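Local coordinates for separin (Saccharomyces cerevisiae, PDB 5U1T), which cleaves the cohesin subunit MCD1/SCC1 at anaphase onset to let chromosomes segregate, being held inactive by securin for most of the cell cycle, at residues K588-S593 / K636-I641; C630-E635 / Y644-L649. All blocks are in the same frame, centred on the assembly; numbering follows the deposited sequence.

Contact 1: K588-S593 / K636-I641; sequences KWLQKS and KYYSSI
Ser593 and Tyr637 bring the two backbones nearest to each other, with CA of Ser593 and CA of Tyr637 7.5 Å apart, where the type I beta turn Leu590-Ser593 faces the short helix 635-638. The site belongs to the all-alpha helical region of separase, away from the probable catalytic cysteine, and illustrates how a turn at the end of one helix can be packed against aromatic side chains from a later one. The segments meet through van der Waals contact, and two tyrosines divide the work.

Ser593 points into the interface, OG anti to its backbone N (chi1 -170°). This hydroxyl oxygen lies 3.2 Å from CD1 of Tyr637 and also approaches the edge of the Tyr638 ring, where Ser593 OG is 3.7 Å from CE2. The carbonyl oxygen of Ser593 sits 3.9 Å above the plane of the Tyr637 ring, displaced toward the rim. Ile600 packs against both tyrosines, and Lys636 NZ makes a weak hydrogen bond to Tyr637 OH. An alanine in place of Tyr637 removes the ring and its hydroxyl, which would probably open a gap beside Ser593 OG and O and leave Lys636 NZ without this weak acceptor.

Tyr638 is the more deeply buried of the two. Over one face of its phenol ring lies a methyl group, Leu590 CD1, 3.3 Å from Tyr638 CZ. The side chains of Trp589 and Tyr638 cross at about a right angle, and the indole turns its edge to the hydroxyl. A single carboxylate joins the two aromatic residues: Glu604 takes Tyr638 OH on OE1 and Trp589 NE1 on OE2, satisfying both polar ends in this buried place. Trp589 CD1, the ring carbon next to NE1, stands 4.1 Å from Tyr638 OH.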
# COMPACT_ATOMS: atom_id res chain seq x y z
N LYS A 588 -10.32 -23.36 -16.64
CA LYS A 588 -9.85 -24.74 -16.66
C LYS A 588 -9.56 -25.29 -15.27
O LYS A 588 -9.25 -26.46 -15.13
CB LYS A 588 -8.60 -24.87 -17.53
CG LYS A 588 -8.78 -24.36 -18.94
CD LYS A 588 -10.05 -24.89 -19.54
CE LYS A 588 -9.78 -26.05 -20.48
NZ LYS A 588 -8.72 -25.65 -21.46
N TRP A 589 -9.64 -24.45 -14.25
CA TRP A 589 -9.56 -24.97 -12.89
C TRP A 589 -10.82 -24.66 -12.11
O TRP A 589 -11.62 -25.55 -11.82
CB TRP A 589 -8.34 -24.43 -12.13
CG TRP A 589 -8.01 -25.32 -10.98
CD1 TRP A 589 -8.33 -25.13 -9.67
CD2 TRP A 589 -7.36 -26.59 -11.06
NE1 TRP A 589 -7.90 -26.19 -8.92
CE2 TRP A 589 -7.30 -27.10 -9.75
CE3 TRP A 589 -6.81 -27.34 -12.10
CZ2 TRP A 589 -6.70 -28.34 -9.46
CZ3 TRP A 589 -6.22 -28.56 -11.81
CH2 TRP A 589 -6.17 -29.05 -10.50
N LEU A 590 -10.99 -23.39 -11.79
CA LEU A 590 -12.09 -22.93 -10.96
C LEU A 590 -13.44 -23.38 -11.50
O LEU A 590 -14.34 -23.67 -10.72
CB LEU A 590 -12.05 -21.42 -10.86
CG LEU A 590 -12.52 -20.79 -9.56
CD1 LEU A 590 -11.72 -21.35 -8.41
CD2 LEU A 590 -12.34 -19.27 -9.66
N GLN A 591 -13.56 -23.45 -12.82
CA GLN A 591 -14.83 -23.82 -13.46
C GLN A 591 -15.16 -25.29 -13.30
O GLN A 591 -16.34 -25.66 -13.26
CB GLN A 591 -14.80 -23.47 -14.94
CG GLN A 591 -16.13 -22.96 -15.45
CD GLN A 591 -16.68 -21.82 -14.59
OE1 GLN A 591 -16.00 -20.82 -14.36
NE2 GLN A 591 -17.90 -21.99 -14.10
N LYS A 592 -14.12 -26.12 -13.24
CA LYS A 592 -14.23 -27.56 -13.04
C LYS A 592 -14.19 -27.89 -11.55
O LYS A 592 -13.72 -28.95 -11.14
CB LYS A 592 -13.12 -28.30 -13.78
CG LYS A 592 -12.80 -27.71 -15.15
CD LYS A 592 -12.71 -28.78 -16.24
CE LYS A 592 -12.94 -28.14 -17.62
NZ LYS A 592 -14.17 -27.28 -17.64
N SER A 593 -14.68 -26.95 -10.75
CA SER A 593 -14.78 -27.11 -9.31
C SER A 593 -15.54 -28.38 -8.91
O SER A 593 -15.08 -29.13 -8.04
CB SER A 593 -15.49 -25.89 -8.71
OG SER A 593 -15.41 -25.89 -7.30
N LYS A 636 -19.37 -23.56 -2.69
CA LYS A 636 -19.36 -24.93 -2.16
C LYS A 636 -17.97 -25.38 -1.73
O LYS A 636 -17.82 -26.23 -0.87
CB LYS A 636 -19.92 -25.91 -3.19
CG LYS A 636 -20.06 -27.37 -2.72
CD LYS A 636 -20.68 -28.26 -3.81
CE LYS A 636 -20.71 -29.73 -3.39
NZ LYS A 636 -21.04 -30.63 -4.53
N TYR A 637 -16.94 -24.79 -2.34
CA TYR A 637 -15.57 -25.20 -2.13
C TYR A 637 -14.68 -24.08 -1.64
O TYR A 637 -13.63 -24.32 -1.04
CB TYR A 637 -15.00 -25.76 -3.43
CG TYR A 637 -15.72 -27.00 -3.89
CD1 TYR A 637 -16.87 -26.91 -4.68
CD2 TYR A 637 -15.27 -28.27 -3.53
CE1 TYR A 637 -17.55 -28.05 -5.10
CE2 TYR A 637 -15.94 -29.41 -3.94
CZ TYR A 637 -17.08 -29.29 -4.73
OH TYR A 637 -17.75 -30.43 -5.14
N TYR A 638 -15.09 -22.85 -1.92
CA TYR A 638 -14.19 -21.73 -1.70
C TYR A 638 -14.72 -20.79 -0.65
O TYR A 638 -14.32 -19.63 -0.60
CB TYR A 638 -13.93 -21.00 -3.01
CG TYR A 638 -13.13 -21.82 -4.00
CD1 TYR A 638 -11.74 -21.78 -4.00
CD2 TYR A 638 -13.77 -22.64 -4.93
CE1 TYR A 638 -11.00 -22.51 -4.90
CE2 TYR A 638 -13.03 -23.40 -5.84
CZ TYR A 638 -11.65 -23.33 -5.81
OH TYR A 638 -10.91 -24.05 -6.72
N SER A 639 -15.60 -21.30 0.19
CA SER A 639 -16.29 -20.46 1.16
C SER A 639 -15.32 -19.76 2.09
O SER A 639 -15.57 -18.64 2.52
CB SER A 639 -17.30 -21.27 1.98
OG SER A 639 -16.72 -21.71 3.21
N SER A 640 -14.20 -20.42 2.38
CA SER A 640 -13.21 -19.89 3.33
C SER A 640 -12.50 -18.66 2.77
O SER A 640 -11.98 -17.82 3.50
CB SER A 640 -12.17 -20.96 3.70
OG SER A 640 -11.11 -21.06 2.75
N ILE A 641 -12.49 -18.57 1.45
CA ILE A 641 -11.72 -17.55 0.76
C ILE A 641 -12.61 -16.40 0.29
O ILE A 641 -12.11 -15.32 -0.03
CB ILE A 641 -10.99 -18.18 -0.41
CG1 ILE A 641 -9.61 -17.61 -0.56
CG2 ILE A 641 -11.76 -18.02 -1.72
CD1 ILE A 641 -8.96 -18.17 -1.78

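Contact 2: C630-E635 / Y644-L649; sequences CIKSKE and YADNYL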
# COMPACT_ATOMS: atom_id res chain seq x y z
N CYS A 630 -16.65 -15.37 -9.85
CA CYS A 630 -16.57 -16.80 -10.07
C CYS A 630 -16.29 -17.57 -8.76
O CYS A 630 -16.91 -18.59 -8.50
CB CYS A 630 -15.51 -17.09 -11.12
SG CYS A 630 -15.39 -18.83 -11.46
N ILE A 631 -15.36 -17.06 -7.95
CA ILE A 631 -15.10 -17.60 -6.61
C ILE A 631 -16.36 -17.64 -5.76
O ILE A 631 -16.73 -18.68 -5.22
CB ILE A 631 -14.03 -16.77 -5.87
CG1 ILE A 631 -12.67 -16.93 -6.55
CG2 ILE A 631 -13.99 -17.14 -4.39
CD1 ILE A 631 -11.66 -15.92 -6.09
N LYS A 632 -17.02 -16.49 -5.65
CA LYS A 632 -18.23 -16.37 -4.84
C LYS A 632 -19.33 -17.22 -5.43
O LYS A 632 -20.38 -17.40 -4.82
CB LYS A 632 -18.70 -14.92 -4.76
CG LYS A 632 -17.67 -13.95 -4.19
CD LYS A 632 -18.01 -12.51 -4.60
CE LYS A 632 -19.49 -12.23 -4.39
NZ LYS A 632 -19.92 -12.39 -2.96
N SER A 633 -19.09 -17.72 -6.63
CA SER A 633 -20.01 -18.65 -7.26
C SER A 633 -19.72 -20.09 -6.79
O SER A 633 -20.62 -20.78 -6.30
CB SER A 633 -19.90 -18.53 -8.78
OG SER A 633 -20.54 -19.60 -9.43
N LYS A 634 -18.47 -20.52 -6.91
CA LYS A 634 -18.06 -21.85 -6.46
C LYS A 634 -17.87 -21.86 -4.94
O LYS A 634 -16.88 -22.39 -4.42
CB LYS A 634 -16.76 -22.28 -7.15
CG LYS A 634 -16.68 -22.02 -8.63
CD LYS A 634 -17.66 -22.86 -9.39
CE LYS A 634 -17.45 -22.74 -10.88
NZ LYS A 634 -18.38 -23.64 -11.64
N GLU A 635 -18.82 -21.26 -4.24
CA GLU A 635 -18.83 -21.18 -2.78
C GLU A 635 -18.82 -22.53 -2.04
O GLU A 635 -18.33 -22.63 -0.91
CB GLU A 635 -20.06 -20.39 -2.37
CG GLU A 635 -20.29 -20.23 -0.91
CD GLU A 635 -21.35 -19.19 -0.67
OE1 GLU A 635 -22.56 -19.50 -0.87
OE2 GLU A 635 -20.97 -18.04 -0.32
N TYR A 644 -12.20 -12.80 0.82
CA TYR A 644 -11.23 -12.12 -0.02
C TYR A 644 -11.85 -11.73 -1.34
O TYR A 644 -11.54 -10.67 -1.89
CB TYR A 644 -10.00 -12.99 -0.27
CG TYR A 644 -9.10 -13.12 0.93
CD1 TYR A 644 -9.37 -14.06 1.91
CD2 TYR A 644 -7.98 -12.33 1.06
CE1 TYR A 644 -8.56 -14.20 3.00
CE2 TYR A 644 -7.16 -12.45 2.14
CZ TYR A 644 -7.45 -13.40 3.11
OH TYR A 644 -6.63 -13.55 4.21
N ALA A 645 -12.71 -12.59 -1.87
CA ALA A 645 -13.36 -12.25 -3.11
C ALA A 645 -14.23 -11.02 -2.88
O ALA A 645 -14.25 -10.12 -3.71
CB ALA A 645 -14.17 -13.41 -3.63
N ASP A 646 -14.90 -10.94 -1.73
CA ASP A 646 -15.81 -9.83 -1.45
C ASP A 646 -15.05 -8.51 -1.31
O ASP A 646 -15.41 -7.53 -1.96
CB ASP A 646 -16.64 -10.11 -0.19
CG ASP A 646 -17.90 -10.92 -0.49
OD1 ASP A 646 -18.25 -11.04 -1.69
OD2 ASP A 646 -18.56 -11.45 0.44
N ASN A 647 -14.00 -8.48 -0.49
CA ASN A 647 -13.15 -7.30 -0.37
C ASN A 647 -12.57 -6.86 -1.71
O ASN A 647 -12.53 -5.66 -2.02
CB ASN A 647 -12.00 -7.55 0.62
CG ASN A 647 -10.85 -6.49 0.52
OD1 ASN A 647 -10.12 -6.43 -0.47
ND2 ASN A 647 -10.68 -5.71 1.59
N TYR A 648 -12.09 -7.81 -2.51
CA TYR A 648 -11.37 -7.44 -3.72
C TYR A 648 -12.33 -7.07 -4.85
O TYR A 648 -11.96 -6.34 -5.77
CB TYR A 648 -10.41 -8.56 -4.15
CG TYR A 648 -9.06 -8.48 -3.47
CD1 TYR A 648 -8.19 -7.42 -3.73
CD2 TYR A 648 -8.64 -9.46 -2.57
CE1 TYR A 648 -6.97 -7.34 -3.12
CE2 TYR A 648 -7.40 -9.38 -1.95
CZ TYR A 648 -6.57 -8.32 -2.23
OH TYR A 648 -5.33 -8.21 -1.64
N LEU A 649 -13.56 -7.57 -4.78
CA LEU A 649 -14.58 -7.18 -5.74
C LEU A 649 -14.95 -5.70 -5.52
O LEU A 649 -15.17 -4.94 -6.47
CB LEU A 649 -15.81 -8.08 -5.59
CG LEU A 649 -17.01 -7.88 -6.51
CD1 LEU A 649 -16.62 -7.90 -7.98
CD2 LEU A 649 -18.03 -8.95 -6.20
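Ala645 packs against Ile631 and Lys632 where helix 621-633 meets helix 642-655, two long neighbours of the all-alpha helical region linked through the short helix 635-638. Lys632 and Ala645 mark the nearest backbone approach, their CA atoms 6.6 Å apart, a closeness that the small alanine permits.

The inner half of the contact is compact and apolar. The methyl of Ala645 touches two residues of the first helix: its CB lies 3.8 Å from Ile631 CG2 and 3.6 Å from Lys632 CG. Val608 and Leu590 also pack on Ile631 and continue the buried layer, while Ser628 OG holds the backbone oxygen of Ala645. The aliphatic part of Lys632 lies on buried Leu649, with Lys632 CD 3.9 Å from Leu649 CD2 and the two side chains crossing at about a right angle.

The outer half is looser, and its Lys632-Asp646 end is partly exposed. Turns at chi3 (46°) and chi4 (60°) bend the lysine chain rather than letting it run out straight, and the ammonium group comes to Asp646 in a salt bridge. The modelled separation of 2.5 Å between Lys632 NZ and Asp646 OD1 is unusually short, so its exact value is doubtful. As modelled, the ammonium group favours one oxygen: Asp646 OD2 is 3.8 Å from Lys632 NZ.

Overall arrangement
Followed from the N terminus, the chain leaves helix 578-590 through segment 588-593, traverses helices 593-596, 602-617 and 621-633, and returns in segment 636-641, where contact 1 closes a loop of 42 residues. Before that closure it has passed 630-635, the first half of contact 2, whose partner 644-649 comes later, across an eight-residue connection containing most of helix 635-638. The contacts therefore cross rather than nest. With centres about 10 Å apart, they also touch: Lys634 NZ reaches Gln591 O in a weak hydrogen bond, and Leu590 CD2 packs on Cys630 SG. Together they join helices 578-590, 621-633, 635-638 and 642-655.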